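PDB 3K9C: transcriptional regulator, LacI family protein from Rhodococcus jostii, which probably binds DNA at cis-regulatory sites as a LacI-type transcription factor, with a periplasmic-binding-protein-like effector domain. Local coordinates for residues Arg13-His26 with Leu62-Gly74. Sequence-based numbering, arbitrary orientation.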
loop_
_atom_site.group_PDB
_atom_site.type_symbol
_atom_site.label_atom_id
_atom_site.label_comp_id
_atom_site.label_asym_id
_atom_site.label_seq_id
_atom_site.Cartn_x
_atom_site.Cartn_y
_atom_site.Cartn_z
ATOM N N ARG B 13 7.216 27.017 6.633
ATOM C CA ARG B 13 8.204 26.163 7.288
ATOM C C ARG B 13 8.016 24.682 6.949
ATOM O O ARG B 13 6.904 24.150 7.021
ATOM C CB ARG B 13 8.139 26.396 8.799
ATOM C CG ARG B 13 7.976 27.876 9.154
ATOM C CD ARG B 13 8.148 28.160 10.641
ATOM N NE ARG B 13 9.548 28.125 11.057
ATOM C CZ ARG B 13 10.499 28.920 10.570
ATOM N NH1 ARG B 13 10.208 29.823 9.643
ATOM N NH2 ARG B 13 11.744 28.814 11.016
ATOM N N LEU B 14 9.120 24.027 6.593
ATOM C CA LEU B 14 9.106 22.627 6.191
ATOM C C LEU B 14 9.616 21.609 7.192
ATOM O O LEU B 14 10.603 21.837 7.889
ATOM C CB LEU B 14 9.926 22.431 4.911
ATOM C CG LEU B 14 9.596 23.196 3.631
ATOM C CD1 LEU B 14 8.147 22.938 3.235
ATOM C CD2 LEU B 14 9.851 24.677 3.845
ATOM N N LEU B 15 8.929 20.474 7.239
ATOM C CA LEU B 15 9.327 19.355 8.077
ATOM C C LEU B 15 9.573 18.201 7.102
ATOM O O LEU B 15 8.710 17.869 6.283
ATOM C CB LEU B 15 8.232 18.976 9.070
ATOM C CG LEU B 15 8.124 19.846 10.326
ATOM C CD1 LEU B 15 7.193 19.161 11.324
ATOM C CD2 LEU B 15 9.501 20.036 10.944
ATOM N N GLY B 16 10.760 17.615 7.175
ATOM C CA GLY B 16 11.088 16.521 6.285
ATOM C C GLY B 16 10.634 15.188 6.833
ATOM O O GLY B 16 10.794 14.911 8.019
ATOM N N VAL B 17 10.063 14.357 5.970
ATOM C CA VAL B 17 9.602 13.038 6.402
ATOM C C VAL B 17 10.085 11.924 5.469
ATOM O O VAL B 17 9.744 11.904 4.291
ATOM C CB VAL B 17 8.052 12.985 6.469
ATOM C CG1 VAL B 17 7.592 11.600 6.916
ATOM C CG2 VAL B 17 7.537 14.047 7.418
ATOM N N VAL B 18 10.891 11.007 5.993
ATOM C CA VAL B 18 11.380 9.874 5.205
ATOM C C VAL B 18 10.470 8.678 5.533
ATOM O O VAL B 18 10.230 8.389 6.706
ATOM C CB VAL B 18 12.848 9.551 5.577
ATOM C CG1 VAL B 18 13.367 8.376 4.760
ATOM C CG2 VAL B 18 13.726 10.781 5.323
ATOM N N PHE B 19 9.953 7.992 4.513
ATOM C CA PHE B 19 9.059 6.845 4.744
ATOM C C PHE B 19 9.142 5.803 3.632
ATOM O O PHE B 19 9.561 6.105 2.512
ATOM C CB PHE B 19 7.602 7.313 4.855
ATOM C CG PHE B 19 6.959 7.583 3.531
ATOM C CD1 PHE B 19 6.005 6.713 3.019
ATOM C CD2 PHE B 19 7.323 8.694 2.781
ATOM C CE1 PHE B 19 5.421 6.946 1.775
ATOM C CE2 PHE B 19 6.752 8.938 1.544
ATOM C CZ PHE B 19 5.798 8.066 1.038
ATOM N N GLU B 20 8.721 4.579 3.944
ATOM C CA GLU B 20 8.741 3.487 2.973
ATOM C C GLU B 20 7.503 3.465 2.087
ATOM O O GLU B 20 6.379 3.277 2.567
ATOM C CB GLU B 20 8.853 2.138 3.683
ATOM C CG GLU B 20 10.225 1.823 4.222
ATOM C CD GLU B 20 10.238 0.552 5.053
ATOM O OE1 GLU B 20 9.662 -0.470 4.608
ATOM O OE2 GLU B 20 10.829 0.578 6.151
ATOM N N LEU B 21 7.722 3.652 0.791
ATOM C CA LEU B 21 6.637 3.632 -0.179
ATOM C C LEU B 21 5.895 2.288 -0.090
ATOM O O LEU B 21 6.508 1.232 0.062
ATOM C CB LEU B 21 7.201 3.824 -1.590
ATOM C CG LEU B 21 6.291 4.496 -2.620
ATOM C CD1 LEU B 21 5.891 5.872 -2.120
ATOM C CD2 LEU B 21 7.013 4.613 -3.962
ATOM N N GLN B 22 4.573 2.333 -0.170
ATOM C CA GLN B 22 3.775 1.112 -0.113
ATOM C C GLN B 22 3.875 0.317 1.199
ATOM O O GLN B 22 3.688 -0.897 1.202
ATOM C CB GLN B 22 4.139 0.191 -1.283
ATOM C CG GLN B 22 4.060 0.864 -2.637
ATOM C CD GLN B 22 4.012 -0.131 -3.773
ATOM O OE1 GLN B 22 3.109 -0.965 -3.835
ATOM N NE2 GLN B 22 4.981 -0.048 -4.685
ATOM N N GLN B 23 4.193 0.985 2.304
ATOM C CA GLN B 23 4.243 0.302 3.591
ATOM C C GLN B 23 2.988 0.801 4.297
ATOM O O GLN B 23 2.897 1.963 4.659
ATOM C CB GLN B 23 5.489 0.696 4.384
ATOM C CG GLN B 23 5.705 -0.147 5.624
ATOM C CD GLN B 23 5.991 -1.604 5.284
ATOM O OE1 GLN B 23 6.978 -1.911 4.612
ATOM N NE2 GLN B 23 5.125 -2.506 5.743
ATOM N N PRO B 24 1.997 -0.077 4.490
ATOM C CA PRO B 24 0.732 0.281 5.143
ATOM C C PRO B 24 0.834 1.214 6.349
ATOM O O PRO B 24 0.238 2.293 6.353
ATOM C CB PRO B 24 0.137 -1.080 5.500
ATOM C CG PRO B 24 0.614 -1.938 4.354
ATOM C CD PRO B 24 2.067 -1.530 4.254
ATOM N N PHE B 25 1.591 0.804 7.361
ATOM C CA PHE B 25 1.742 1.614 8.561
ATOM C C PHE B 25 2.397 2.978 8.315
ATOM O O PHE B 25 2.075 3.936 9.002
ATOM C CB PHE B 25 2.518 0.846 9.633
ATOM C CG PHE B 25 2.566 1.550 10.961
ATOM C CD1 PHE B 25 1.386 1.938 11.600
ATOM C CD2 PHE B 25 3.780 1.840 11.565
ATOM C CE1 PHE B 25 1.422 2.606 12.823
ATOM C CE2 PHE B 25 3.829 2.503 12.781
ATOM C CZ PHE B 25 2.647 2.890 13.414
ATOM N N HIS B 26 3.319 3.071 7.355
ATOM C CA HIS B 26 3.941 4.369 7.072
ATOM C C HIS B 26 2.923 5.263 6.380
ATOM O O HIS B 26 2.942 6.485 6.547
ATOM C CB HIS B 26 5.186 4.228 6.195
ATOM C CG HIS B 26 6.343 3.584 6.887
ATOM N ND1 HIS B 26 7.635 3.681 6.417
ATOM C CD2 HIS B 26 6.402 2.803 7.993
ATOM C CE1 HIS B 26 8.440 2.984 7.199
ATOM N NE2 HIS B 26 7.717 2.441 8.163
ATOM N N LEU B 62 16.374 15.166 1.155
ATOM C CA LEU B 62 15.767 16.119 2.080
ATOM C C LEU B 62 16.744 17.239 2.397
ATOM O O LEU B 62 16.342 18.384 2.626
ATOM C CB LEU B 62 15.370 15.444 3.397
ATOM C CG LEU B 62 13.994 14.792 3.521
ATOM C CD1 LEU B 62 13.823 14.251 4.936
ATOM C CD2 LEU B 62 12.906 15.812 3.217
HETATM N N MSE B 63 18.029 16.902 2.412
HETATM C CA MSE B 63 19.067 17.871 2.734
HETATM C C MSE B 63 19.171 18.968 1.686
HETATM O O MSE B 63 19.602 20.084 1.982
HETATM C CB MSE B 63 20.405 17.151 2.903
HETATM C CG MSE B 63 20.387 16.107 3.994
HETATM SE SE MSE B 63 20.113 16.906 5.738
HETATM C CE MSE B 63 18.168 16.903 5.780
ATOM N N ARG B 64 18.766 18.657 0.463
ATOM C CA ARG B 64 18.805 19.647 -0.596
ATOM C C ARG B 64 17.587 20.552 -0.475
ATOM O O ARG B 64 17.275 21.318 -1.378
ATOM C CB ARG B 64 18.832 18.971 -1.967
ATOM C CG ARG B 64 20.158 18.296 -2.285
ATOM C CD ARG B 64 20.264 17.988 -3.769
ATOM N NE ARG B 64 19.418 16.868 -4.168
ATOM C CZ ARG B 64 19.720 15.590 -3.951
ATOM N NH1 ARG B 64 20.853 15.265 -3.340
ATOM N NH2 ARG B 64 18.884 14.635 -4.339
ATOM N N GLU B 65 16.901 20.462 0.654
ATOM C CA GLU B 65 15.725 21.284 0.878
ATOM C C GLU B 65 15.817 22.048 2.196
ATOM O O GLU B 65 16.715 21.805 3.005
ATOM C CB GLU B 65 14.484 20.403 0.857
ATOM C CG GLU B 65 14.320 19.622 -0.438
ATOM C CD GLU B 65 13.876 20.486 -1.603
ATOM O OE1 GLU B 65 13.061 21.411 -1.389
ATOM O OE2 GLU B 65 14.334 20.227 -2.737
ATOM N N ARG B 66 14.882 22.966 2.414
ATOM C CA ARG B 66 14.894 23.768 3.632
ATOM C C ARG B 66 14.103 23.156 4.786
ATOM O O ARG B 66 13.252 23.813 5.389
ATOM C CB ARG B 66 14.380 25.175 3.324
ATOM C CG ARG B 66 15.162 25.872 2.213
ATOM C CD ARG B 66 16.658 25.922 2.525
ATOM N NE ARG B 66 17.436 26.515 1.438
ATOM C CZ ARG B 66 17.302 27.769 1.011
ATOM N NH1 ARG B 66 16.415 28.580 1.577
ATOM N NH2 ARG B 66 18.058 28.214 0.014
ATOM N N CYS B 67 14.397 21.898 5.097
ATOM C CA CYS B 67 13.730 21.197 6.190
ATOM C C CYS B 67 14.320 21.643 7.524
ATOM O O CYS B 67 15.540 21.613 7.709
ATOM C CB CYS B 67 13.912 19.682 6.044
ATOM S SG CYS B 67 13.296 18.994 4.493
ATOM N N GLU B 68 13.452 22.046 8.449
ATOM C CA GLU B 68 13.881 22.493 9.775
ATOM C C GLU B 68 14.029 21.313 10.720
ATOM O O GLU B 68 14.425 21.464 11.878
ATOM C CB GLU B 68 12.871 23.482 10.350
ATOM C CG GLU B 68 12.896 24.838 9.681
ATOM C CD GLU B 68 11.801 25.746 10.192
ATOM O OE1 GLU B 68 11.637 25.836 11.430
ATOM O OE2 GLU B 68 11.113 26.369 9.356
ATOM N N ALA B 69 13.700 20.133 10.216
ATOM C CA ALA B 69 13.798 18.916 10.993
ATOM C C ALA B 69 13.581 17.743 10.058
ATOM O O ALA B 69 12.986 17.890 8.989
ATOM C CB ALA B 69 12.750 18.912 12.104
ATOM N N ALA B 70 14.078 16.583 10.460
ATOM C CA ALA B 70 13.927 15.374 9.673
ATOM C C ALA B 70 13.310 14.301 10.550
ATOM O O ALA B 70 13.870 13.942 11.585
ATOM C CB ALA B 70 15.286 14.904 9.145
ATOM N N ILE B 71 12.143 13.815 10.136
ATOM C CA ILE B 71 11.430 12.755 10.840
ATOM C C ILE B 71 11.563 11.479 9.995
ATOM O O ILE B 71 11.047 11.406 8.874
ATOM C CB ILE B 71 9.945 13.105 10.987
ATOM C CG1 ILE B 71 9.788 14.333 11.881
ATOM C CG2 ILE B 71 9.180 11.912 11.548
ATOM C CD1 ILE B 71 8.392 14.888 11.898
ATOM N N LEU B 72 12.266 10.483 10.527
ATOM C CA LEU B 72 12.478 9.231 9.808
ATOM C C LEU B 72 11.570 8.117 10.332
ATOM O O LEU B 72 11.675 7.710 11.491
ATOM C CB LEU B 72 13.944 8.789 9.932
ATOM C CG LEU B 72 15.064 9.815 9.684
ATOM C CD1 LEU B 72 16.413 9.097 9.729
ATOM C CD2 LEU B 72 14.885 10.502 8.346
ATOM N N LEU B 73 10.680 7.619 9.480
ATOM C CA LEU B 73 9.787 6.543 9.894
ATOM C C LEU B 73 10.461 5.172 9.762
ATOM O O LEU B 73 10.863 4.772 8.677
ATOM C CB LEU B 73 8.503 6.568 9.063
ATOM C CG LEU B 73 7.755 7.895 8.946
ATOM C CD1 LEU B 73 6.359 7.635 8.362
ATOM C CD2 LEU B 73 7.646 8.562 10.310
ATOM N N GLY B 74 10.595 4.467 10.881
ATOM C CA GLY B 74 11.213 3.150 10.864
ATOM C C GLY B 74 12.565 3.083 10.171
ATOM O O GLY B 74 12.855 2.124 9.462
HETATM O O HOH W 1 11.414 0.152 8.659
HETATM O O HOH W 2 13.106 2.975 6.123
#
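Ile71 N donates to Gly16 O at 2.7 Å, nearly straight at 170°, and the CA-H of Ala70 also approaches this oxygen. The same pattern continues along the pairing: Gly16 N donates to Ala69 O, Val18 N to Ile71 O, and Leu73 N to Val18 O. Strands 13-20 and 69-73 are therefore parallel, their axes 4.6 Å apart at closest approach. On one side of the sheet Gly16 leaves room for Leu62, whose CD2 lies 3.6 Å from Gly16 CA; a CB there would clash with Leu62 CD1. Next to it, Val18 CG2, anti to its own carbonyl carbon, meets Leu72 CD2 at a tight 3.2 Å. Val17 and Ile71 occupy the other side. At one end, the Arg13 guanidinium and Glu68 carboxylate form a salt bridge, though its finer geometry is less certain because Glu68 OE2 sits too close to Arg13. A leucine replacing Arg13 would probably leave the Glu68 carboxylate without this countercharge. At the other end, Leu73 CB packs over the centre of the His26 ring (CH-pi, 4.1 Å to the centroid), while Glu20 N donates in the ring plane to His26 ND1 (2.8 Å) and fixes its rotation. Strand 42-49 flanks 13-20 on its far edge, giving the 2-1-3 order of parallel strands characteristic of the Rossmann-like N-terminal subdomain in LacI-family effector domains.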